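Local coordinates for protein putative secreted glycosylhydrolase (Parabacteroides distasonis ATCC 8503, PDB 3IMM) that is probably a secreted hydrolase acting on sugar glycosides, built on a concanavalin-like beta-sandwich and carrying a bound sodium ion, at residues Thr57-Tyr68 and Ser79-Cys89; Tyr98-His107 and Asn157-Leu167. All blocks are in the same frame, centred on the assembly; numbering follows the deposited sequence.

Interaction 1: Thr57-Tyr68 and Ser79-Cys89; sequences TDVGTNSGVVVY and SVEIQIADDHC. With NA (sodium ion), chain D.
Ser63 and Ile84, Val65 and Ile82, and Val67 and Val80 form the hydrogen-bonded pairs of an antiparallel beta hairpin, strands 62-67 and 80-85, in one sheet of a concanavalin-like sandwich. Each pair makes two backbone bonds; the shortest, Ser63 N to Ile84 O at 2.7 Å, runs almost along the C=O axis, whereas Ile84 N reaches Ser63 O from above its carbonyl plane.

A sodium ion straddles the strands on the face of Asn62, Glu81 and Gln83. Ser63 gives its backbone O, Asn62 its OD1, Glu81 its OE2, and Gln83 OE1 makes the shortest bond, 2.4 Å. Glu81 reaches it extended, with CG anti to the backbone N (chi1 175°), while Gln83 bends at chi2; Gln183 also bonds Glu81 OE2. The Asn62 and Gln83 amides stand 75° apart, joined by a weak bond from NE2 to OD1; Glu99 O also accepts from NE2. A side chain on Gly64 would run into Glu81 OE2.

The other face is largely apolar. Val65 CG2 meets Ile84 CD1 at 3.8 Å, and Val67 CG2 meets Ile82 CD1 at 3.9 Å; residues of strands 49-57, 122-130 and 191-200 cover them from the opposing sheet. Back on the sodium face, Val66 CG1 presses unusually tightly on Ser79 CB, 3.4 Å away.

Beyond the strands, Asp86 locks the turn 58-61. A water links its OD1 to Thr57 OG1, and OD1 also closes an Asx turn with His88 N. Gly60 N donates almost straight (171°) to the anti lone pair of Asp86 OD2, 2.9 Å away.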
# COMPACT_ATOMS: atom_id res chain seq x y z
N THR A 57 -8.58 -6.00 8.68
CA THR A 57 -9.62 -5.17 8.12
C THR A 57 -10.86 -5.11 8.98
O THR A 57 -11.06 -5.91 9.89
CB THR A 57 -10.03 -5.66 6.71
OG1 THR A 57 -10.73 -6.90 6.83
CG2 THR A 57 -8.81 -5.83 5.81
N ASP A 58 -11.64 -4.08 8.68
CA ASP A 58 -13.02 -3.92 9.04
C ASP A 58 -13.87 -4.19 7.78
O ASP A 58 -13.36 -4.24 6.64
CB ASP A 58 -13.20 -2.44 9.38
CG ASP A 58 -14.06 -2.18 10.57
OD1 ASP A 58 -14.63 -3.14 11.13
OD2 ASP A 58 -14.11 -0.99 10.97
N VAL A 59 -15.19 -4.30 7.97
CA VAL A 59 -16.08 -4.46 6.85
C VAL A 59 -15.91 -3.21 5.99
O VAL A 59 -16.01 -2.11 6.50
CB VAL A 59 -17.58 -4.68 7.28
CG1 VAL A 59 -18.50 -4.60 6.08
CG2 VAL A 59 -17.74 -6.04 7.97
N GLY A 60 -15.54 -3.41 4.73
CA GLY A 60 -15.48 -2.33 3.75
C GLY A 60 -14.21 -1.50 3.76
O GLY A 60 -14.16 -0.47 3.10
N THR A 61 -13.20 -1.95 4.52
CA THR A 61 -11.89 -1.30 4.50
C THR A 61 -11.34 -1.03 3.08
O THR A 61 -11.36 -1.90 2.23
CB THR A 61 -10.88 -2.16 5.28
OG1 THR A 61 -11.20 -2.08 6.65
CG2 THR A 61 -9.44 -1.68 5.09
N ASN A 62 -10.87 0.19 2.86
CA ASN A 62 -10.18 0.55 1.62
C ASN A 62 -9.00 1.46 1.99
O ASN A 62 -9.18 2.60 2.38
CB ASN A 62 -11.15 1.25 0.62
CG ASN A 62 -10.46 1.66 -0.69
OD1 ASN A 62 -9.23 1.61 -0.83
ND2 ASN A 62 -11.26 2.08 -1.66
N SER A 63 -7.80 0.92 1.89
CA SER A 63 -6.60 1.62 2.36
C SER A 63 -5.44 1.23 1.44
O SER A 63 -5.67 0.75 0.35
CB SER A 63 -6.33 1.26 3.83
OG SER A 63 -5.26 2.03 4.38
N GLY A 64 -4.20 1.46 1.83
CA GLY A 64 -3.09 1.17 0.91
C GLY A 64 -1.75 1.51 1.50
O GLY A 64 -1.65 2.35 2.37
N VAL A 65 -0.72 0.83 1.01
CA VAL A 65 0.64 1.08 1.38
C VAL A 65 1.22 1.88 0.22
O VAL A 65 1.06 1.50 -0.96
CB VAL A 65 1.40 -0.23 1.60
CG1 VAL A 65 2.83 0.05 2.01
CG2 VAL A 65 0.67 -1.11 2.68
N VAL A 66 1.89 2.99 0.53
CA VAL A 66 2.47 3.85 -0.50
C VAL A 66 3.97 3.66 -0.51
O VAL A 66 4.59 3.68 0.53
CB VAL A 66 2.07 5.32 -0.27
CG1 VAL A 66 2.65 6.22 -1.34
CG2 VAL A 66 0.53 5.43 -0.28
N VAL A 67 4.54 3.44 -1.68
CA VAL A 67 6.00 3.29 -1.83
C VAL A 67 6.46 4.27 -2.91
O VAL A 67 5.63 4.85 -3.67
CB VAL A 67 6.43 1.82 -2.17
CG1 VAL A 67 5.99 0.86 -1.04
CG2 VAL A 67 5.88 1.34 -3.57
N TYR A 68 7.76 4.50 -2.94
CA TYR A 68 8.36 5.30 -3.99
C TYR A 68 7.76 6.70 -4.04
O TYR A 68 7.56 7.28 -5.13
CB TYR A 68 8.15 4.60 -5.36
CG TYR A 68 8.81 3.27 -5.57
CD1 TYR A 68 9.78 2.80 -4.70
CD2 TYR A 68 8.54 2.51 -6.73
CE1 TYR A 68 10.40 1.60 -4.91
CE2 TYR A 68 9.19 1.31 -6.97
CZ TYR A 68 10.12 0.87 -6.06
OH TYR A 68 10.80 -0.30 -6.26
N SER A 79 3.66 8.59 -6.60
CA SER A 79 3.87 7.40 -5.77
C SER A 79 3.22 6.17 -6.39
O SER A 79 2.45 6.26 -7.35
CB SER A 79 3.33 7.59 -4.34
OG SER A 79 1.91 7.73 -4.32
N VAL A 80 3.52 5.01 -5.80
CA VAL A 80 2.83 3.77 -6.14
C VAL A 80 2.07 3.29 -4.91
O VAL A 80 2.61 3.33 -3.77
CB VAL A 80 3.85 2.72 -6.61
CG1 VAL A 80 3.18 1.37 -6.82
CG2 VAL A 80 4.59 3.26 -7.83
N GLU A 81 0.82 2.85 -5.10
CA GLU A 81 -0.02 2.38 -4.01
C GLU A 81 -0.41 0.91 -4.20
O GLU A 81 -0.99 0.50 -5.23
CB GLU A 81 -1.29 3.20 -3.86
CG GLU A 81 -2.22 2.66 -2.82
CD GLU A 81 -3.49 3.47 -2.73
OE1 GLU A 81 -3.77 4.27 -3.65
OE2 GLU A 81 -4.22 3.29 -1.73
N ILE A 82 -0.06 0.14 -3.18
CA ILE A 82 -0.48 -1.23 -3.04
C ILE A 82 -1.79 -1.20 -2.26
O ILE A 82 -1.84 -0.80 -1.11
CB ILE A 82 0.53 -2.11 -2.30
CG1 ILE A 82 1.88 -2.19 -3.06
CG2 ILE A 82 -0.07 -3.56 -2.22
CD1 ILE A 82 2.77 -0.95 -3.03
N GLN A 83 -2.86 -1.58 -2.95
CA GLN A 83 -4.20 -1.58 -2.38
C GLN A 83 -4.35 -2.55 -1.21
O GLN A 83 -3.94 -3.71 -1.29
CB GLN A 83 -5.19 -1.99 -3.46
CG GLN A 83 -6.64 -1.98 -3.07
CD GLN A 83 -7.24 -0.61 -2.96
OE1 GLN A 83 -6.53 0.38 -2.89
NE2 GLN A 83 -8.56 -0.55 -2.98
N ILE A 84 -5.02 -2.09 -0.16
CA ILE A 84 -5.49 -2.96 0.92
C ILE A 84 -6.98 -2.76 0.99
O ILE A 84 -7.45 -1.64 1.09
CB ILE A 84 -4.88 -2.62 2.30
CG1 ILE A 84 -3.41 -2.92 2.33
CG2 ILE A 84 -5.55 -3.46 3.39
CD1 ILE A 84 -2.73 -2.45 3.59
N ALA A 85 -7.73 -3.85 0.90
CA ALA A 85 -9.16 -3.75 0.83
C ALA A 85 -9.82 -4.99 1.37
O ALA A 85 -9.30 -6.09 1.26
CB ALA A 85 -9.63 -3.48 -0.64
N ASP A 86 -11.00 -4.79 1.93
CA ASP A 86 -11.91 -5.88 2.26
C ASP A 86 -12.62 -6.41 1.02
O ASP A 86 -13.70 -5.98 0.69
CB ASP A 86 -12.97 -5.42 3.27
CG ASP A 86 -13.99 -6.50 3.57
OD1 ASP A 86 -13.65 -7.70 3.40
OD2 ASP A 86 -15.13 -6.16 3.96
N ASP A 87 -12.01 -7.39 0.36
CA ASP A 87 -12.60 -7.99 -0.83
C ASP A 87 -13.95 -8.69 -0.57
O ASP A 87 -14.63 -9.09 -1.51
CB ASP A 87 -11.61 -9.02 -1.43
CG ASP A 87 -10.41 -8.39 -2.07
OD1 ASP A 87 -10.31 -7.17 -2.06
OD2 ASP A 87 -9.55 -9.11 -2.60
N HIS A 88 -14.31 -8.92 0.68
CA HIS A 88 -15.54 -9.65 0.97
C HIS A 88 -16.73 -8.73 1.06
O HIS A 88 -17.82 -9.19 1.24
CB HIS A 88 -15.39 -10.42 2.27
CG HIS A 88 -14.18 -11.29 2.31
ND1 HIS A 88 -14.16 -12.57 1.81
CD2 HIS A 88 -12.92 -11.04 2.74
CE1 HIS A 88 -12.95 -13.08 1.96
NE2 HIS A 88 -12.18 -12.17 2.51
N CYS A 89 -16.51 -7.43 0.98
CA CYS A 89 -17.61 -6.46 0.90
C CYS A 89 -17.75 -6.10 -0.56
O CYS A 89 -16.77 -5.68 -1.16
CB CYS A 89 -17.23 -5.21 1.68
SG CYS A 89 -18.48 -4.02 1.73
NA NA D . -6.71 2.27 -1.41
O HOH W 1 -11.25 -8.14 4.61

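Interaction 2: Tyr98-His107 and Asn157-Leu167; sequences YEKCGAIYGH and NPDGSDIPSWL
Asn157 ND2 donates a hydrogen bond to Gly106 O at 3.0 Å. That donor lies above the Gly106 carbonyl plane, although the oxygen is in the plane of the amide. ND2 also donates to Ser161 OG, while Trp151 NE1 bonds OD1, so the amide is gripped at both ends. With an alanine in place of Asn157, Gly106 O is likely to lose this donor and Trp151 NE1 its acceptor. Tyr98, of Gly106's own loop, has its ring centred 3.3 Å under Gly106 CA. His107 extends the close part: Leu167 CD1 lies 3.8 Å from its CE1, Ile163 CG2 touches NE2, and Phe171 stacks on the ring.

Two irregular loops of the beta-sandwich meet here, one following strand 80-85 and the other preceding strand 179-182. At residues 159-161 an Asx turn shapes the second, Asp159 OD1 accepting from both N and OG of Ser161.

Toward solvent the fit is looser. Tyr98 OH reaches Asp162 OD1 through a water. Tyr105, with CG anti to the backbone N (chi1 176°), carries its hydroxyl out to the edge of the exposed Trp166 indole, OH to CZ2 3.5 Å, while Pro164 CB covers a face of that indole.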
# COMPACT_ATOMS: atom_id res chain seq x y z
N TYR A 98 -8.20 -3.68 -9.99
CA TYR A 98 -7.15 -2.87 -9.31
C TYR A 98 -7.60 -2.27 -7.97
O TYR A 98 -6.83 -1.57 -7.30
CB TYR A 98 -6.56 -1.80 -10.24
CG TYR A 98 -7.49 -0.67 -10.76
CD1 TYR A 98 -8.31 0.05 -9.90
CD2 TYR A 98 -7.45 -0.27 -12.10
CE1 TYR A 98 -9.13 1.10 -10.37
CE2 TYR A 98 -8.27 0.78 -12.58
CZ TYR A 98 -9.09 1.46 -11.69
OH TYR A 98 -9.84 2.49 -12.15
N GLU A 99 -8.85 -2.55 -7.59
CA GLU A 99 -9.39 -2.16 -6.28
C GLU A 99 -9.32 -3.30 -5.27
O GLU A 99 -9.62 -3.10 -4.11
CB GLU A 99 -10.83 -1.69 -6.39
CG GLU A 99 -10.99 -0.53 -7.33
CD GLU A 99 -12.43 -0.04 -7.42
OE1 GLU A 99 -13.36 -0.89 -7.50
OE2 GLU A 99 -12.59 1.19 -7.40
N LYS A 100 -8.89 -4.48 -5.69
CA LYS A 100 -8.81 -5.64 -4.82
C LYS A 100 -7.57 -5.63 -3.96
O LYS A 100 -6.57 -4.98 -4.29
CB LYS A 100 -8.81 -6.93 -5.66
CG LYS A 100 -10.00 -7.07 -6.58
CD LYS A 100 -11.32 -6.86 -5.87
CE LYS A 100 -12.48 -7.13 -6.82
NZ LYS A 100 -13.73 -6.61 -6.26
N CYS A 101 -7.61 -6.41 -2.89
CA CYS A 101 -6.50 -6.41 -1.93
C CYS A 101 -5.24 -6.98 -2.57
O CYS A 101 -5.29 -8.04 -3.18
CB CYS A 101 -6.88 -7.20 -0.68
SG CYS A 101 -5.80 -6.90 0.67
N GLY A 102 -4.13 -6.23 -2.46
CA GLY A 102 -2.84 -6.60 -3.05
C GLY A 102 -2.69 -6.14 -4.49
O GLY A 102 -1.67 -6.37 -5.09
N ALA A 103 -3.70 -5.48 -5.05
CA ALA A 103 -3.54 -4.86 -6.33
C ALA A 103 -2.61 -3.65 -6.24
O ALA A 103 -2.39 -3.09 -5.17
CB ALA A 103 -4.86 -4.44 -6.89
N ILE A 104 -2.11 -3.23 -7.40
CA ILE A 104 -1.49 -1.90 -7.55
C ILE A 104 -2.61 -0.97 -7.97
O ILE A 104 -3.16 -1.05 -9.10
CB ILE A 104 -0.31 -1.88 -8.56
CG1 ILE A 104 0.64 -3.03 -8.29
CG2 ILE A 104 0.46 -0.52 -8.51
CD1 ILE A 104 1.26 -2.92 -6.88
N TYR A 105 -3.01 -0.14 -7.01
CA TYR A 105 -4.24 0.60 -7.12
C TYR A 105 -4.23 1.41 -8.40
O TYR A 105 -3.27 2.11 -8.70
CB TYR A 105 -4.53 1.54 -5.94
CG TYR A 105 -5.77 2.32 -6.21
CD1 TYR A 105 -7.01 1.73 -6.08
CD2 TYR A 105 -5.71 3.64 -6.70
CE1 TYR A 105 -8.17 2.40 -6.40
CE2 TYR A 105 -6.88 4.32 -7.02
CZ TYR A 105 -8.10 3.70 -6.85
OH TYR A 105 -9.27 4.33 -7.13
N GLY A 106 -5.33 1.32 -9.12
CA GLY A 106 -5.49 2.06 -10.39
C GLY A 106 -4.71 1.57 -11.59
O GLY A 106 -4.88 2.13 -12.72
N HIS A 107 -3.93 0.50 -11.41
CA HIS A 107 -2.92 0.08 -12.39
C HIS A 107 -2.89 -1.41 -12.76
O HIS A 107 -2.69 -1.76 -13.94
CB HIS A 107 -1.53 0.55 -11.94
CG HIS A 107 -1.39 2.04 -11.97
ND1 HIS A 107 -1.82 2.85 -10.93
CD2 HIS A 107 -0.93 2.87 -12.93
CE1 HIS A 107 -1.60 4.11 -11.25
NE2 HIS A 107 -1.07 4.15 -12.47
N ASN A 157 -4.14 1.25 -18.84
CA ASN A 157 -3.32 0.18 -18.25
C ASN A 157 -3.05 -0.89 -19.26
O ASN A 157 -3.86 -1.10 -20.18
CB ASN A 157 -4.05 -0.46 -17.06
CG ASN A 157 -4.08 0.43 -15.84
OD1 ASN A 157 -3.04 0.93 -15.40
ND2 ASN A 157 -5.28 0.64 -15.29
N PRO A 158 -1.94 -1.63 -19.09
CA PRO A 158 -1.70 -2.77 -19.97
C PRO A 158 -2.86 -3.76 -20.06
O PRO A 158 -3.04 -4.40 -21.07
CB PRO A 158 -0.47 -3.43 -19.33
CG PRO A 158 0.25 -2.34 -18.66
CD PRO A 158 -0.86 -1.47 -18.11
N ASP A 159 -3.64 -3.89 -19.00
CA ASP A 159 -4.85 -4.74 -19.04
C ASP A 159 -6.08 -4.08 -19.72
O ASP A 159 -7.13 -4.70 -19.81
CB ASP A 159 -5.20 -5.25 -17.63
CG ASP A 159 -5.91 -4.20 -16.77
OD1 ASP A 159 -6.12 -3.03 -17.19
OD2 ASP A 159 -6.27 -4.56 -15.64
N GLY A 160 -5.93 -2.85 -20.20
CA GLY A 160 -6.99 -2.19 -20.99
C GLY A 160 -7.91 -1.25 -20.23
O GLY A 160 -8.67 -0.49 -20.84
N SER A 161 -7.84 -1.29 -18.90
CA SER A 161 -8.66 -0.45 -18.05
C SER A 161 -8.11 0.97 -18.01
O SER A 161 -6.91 1.21 -18.16
CB SER A 161 -8.73 -1.04 -16.63
OG SER A 161 -7.46 -1.03 -16.00
N ASP A 162 -8.99 1.94 -17.78
CA ASP A 162 -8.53 3.33 -17.73
C ASP A 162 -7.95 3.62 -16.36
O ASP A 162 -8.49 3.17 -15.36
CB ASP A 162 -9.63 4.34 -18.12
CG ASP A 162 -10.83 4.27 -17.22
OD1 ASP A 162 -11.52 3.24 -17.29
OD2 ASP A 162 -11.09 5.25 -16.48
N ILE A 163 -6.85 4.37 -16.34
CA ILE A 163 -6.22 4.84 -15.11
C ILE A 163 -7.00 6.05 -14.60
O ILE A 163 -7.27 6.97 -15.39
CB ILE A 163 -4.73 5.24 -15.34
CG1 ILE A 163 -3.88 3.99 -15.75
CG2 ILE A 163 -4.17 5.90 -14.08
CD1 ILE A 163 -2.60 4.30 -16.53
N PRO A 164 -7.34 6.09 -13.30
CA PRO A 164 -8.09 7.25 -12.79
C PRO A 164 -7.42 8.56 -13.15
O PRO A 164 -6.18 8.64 -13.16
CB PRO A 164 -8.08 7.03 -11.30
CG PRO A 164 -7.95 5.59 -11.12
CD PRO A 164 -7.08 5.10 -12.25
N SER A 165 -8.23 9.56 -13.46
CA SER A 165 -7.71 10.83 -13.91
C SER A 165 -6.69 11.45 -12.94
O SER A 165 -5.76 12.13 -13.36
CB SER A 165 -8.86 11.76 -14.16
OG SER A 165 -8.36 13.03 -14.52
N TRP A 166 -6.84 11.16 -11.64
CA TRP A 166 -5.93 11.71 -10.62
C TRP A 166 -4.56 11.02 -10.52
O TRP A 166 -3.72 11.42 -9.69
CB TRP A 166 -6.63 11.75 -9.24
CG TRP A 166 -7.04 10.40 -8.68
CD1 TRP A 166 -6.29 9.58 -7.91
CD2 TRP A 166 -8.32 9.76 -8.82
NE1 TRP A 166 -7.00 8.46 -7.58
CE2 TRP A 166 -8.26 8.54 -8.13
CE3 TRP A 166 -9.51 10.10 -9.49
CZ2 TRP A 166 -9.33 7.67 -8.06
CZ3 TRP A 166 -10.58 9.22 -9.42
CH2 TRP A 166 -10.48 8.03 -8.71
N LEU A 167 -4.31 10.03 -11.38
CA LEU A 167 -3.01 9.33 -11.42
C LEU A 167 -2.38 9.41 -12.82
O LEU A 167 -2.19 8.39 -13.47
CB LEU A 167 -3.20 7.86 -11.01
CG LEU A 167 -3.92 7.58 -9.68
CD1 LEU A 167 -4.23 6.14 -9.50
CD2 LEU A 167 -3.06 8.10 -8.56
O HOH W 2 -11.09 1.85 -14.68
O HOH W 3 -2.83 -3.47 -16.18
O HOH W 4 -0.29 6.48 -13.83

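Along the chain the two contacts come in series: the hairpin of interaction 1 is complete before residues 98-107 open interaction 2, and residues 157-167 follow some fifty residues later. Their centres lie about 13 Å apart, the first near the centre of the molecule, the second further out among loops. They touch along strand 80-85, an edge strand of its five-stranded sheet, where the loop 98-107 runs beside it with probable hydrogen bonds from Gln83 N to Ala103 O and from Tyr105 N to Glu81 O. Because Glu81 and Gln83 bind sodium, the loop held by 157-167 also flanks the metal site, the nearest Tyr105 side-chain atom about 5 Å from the ion.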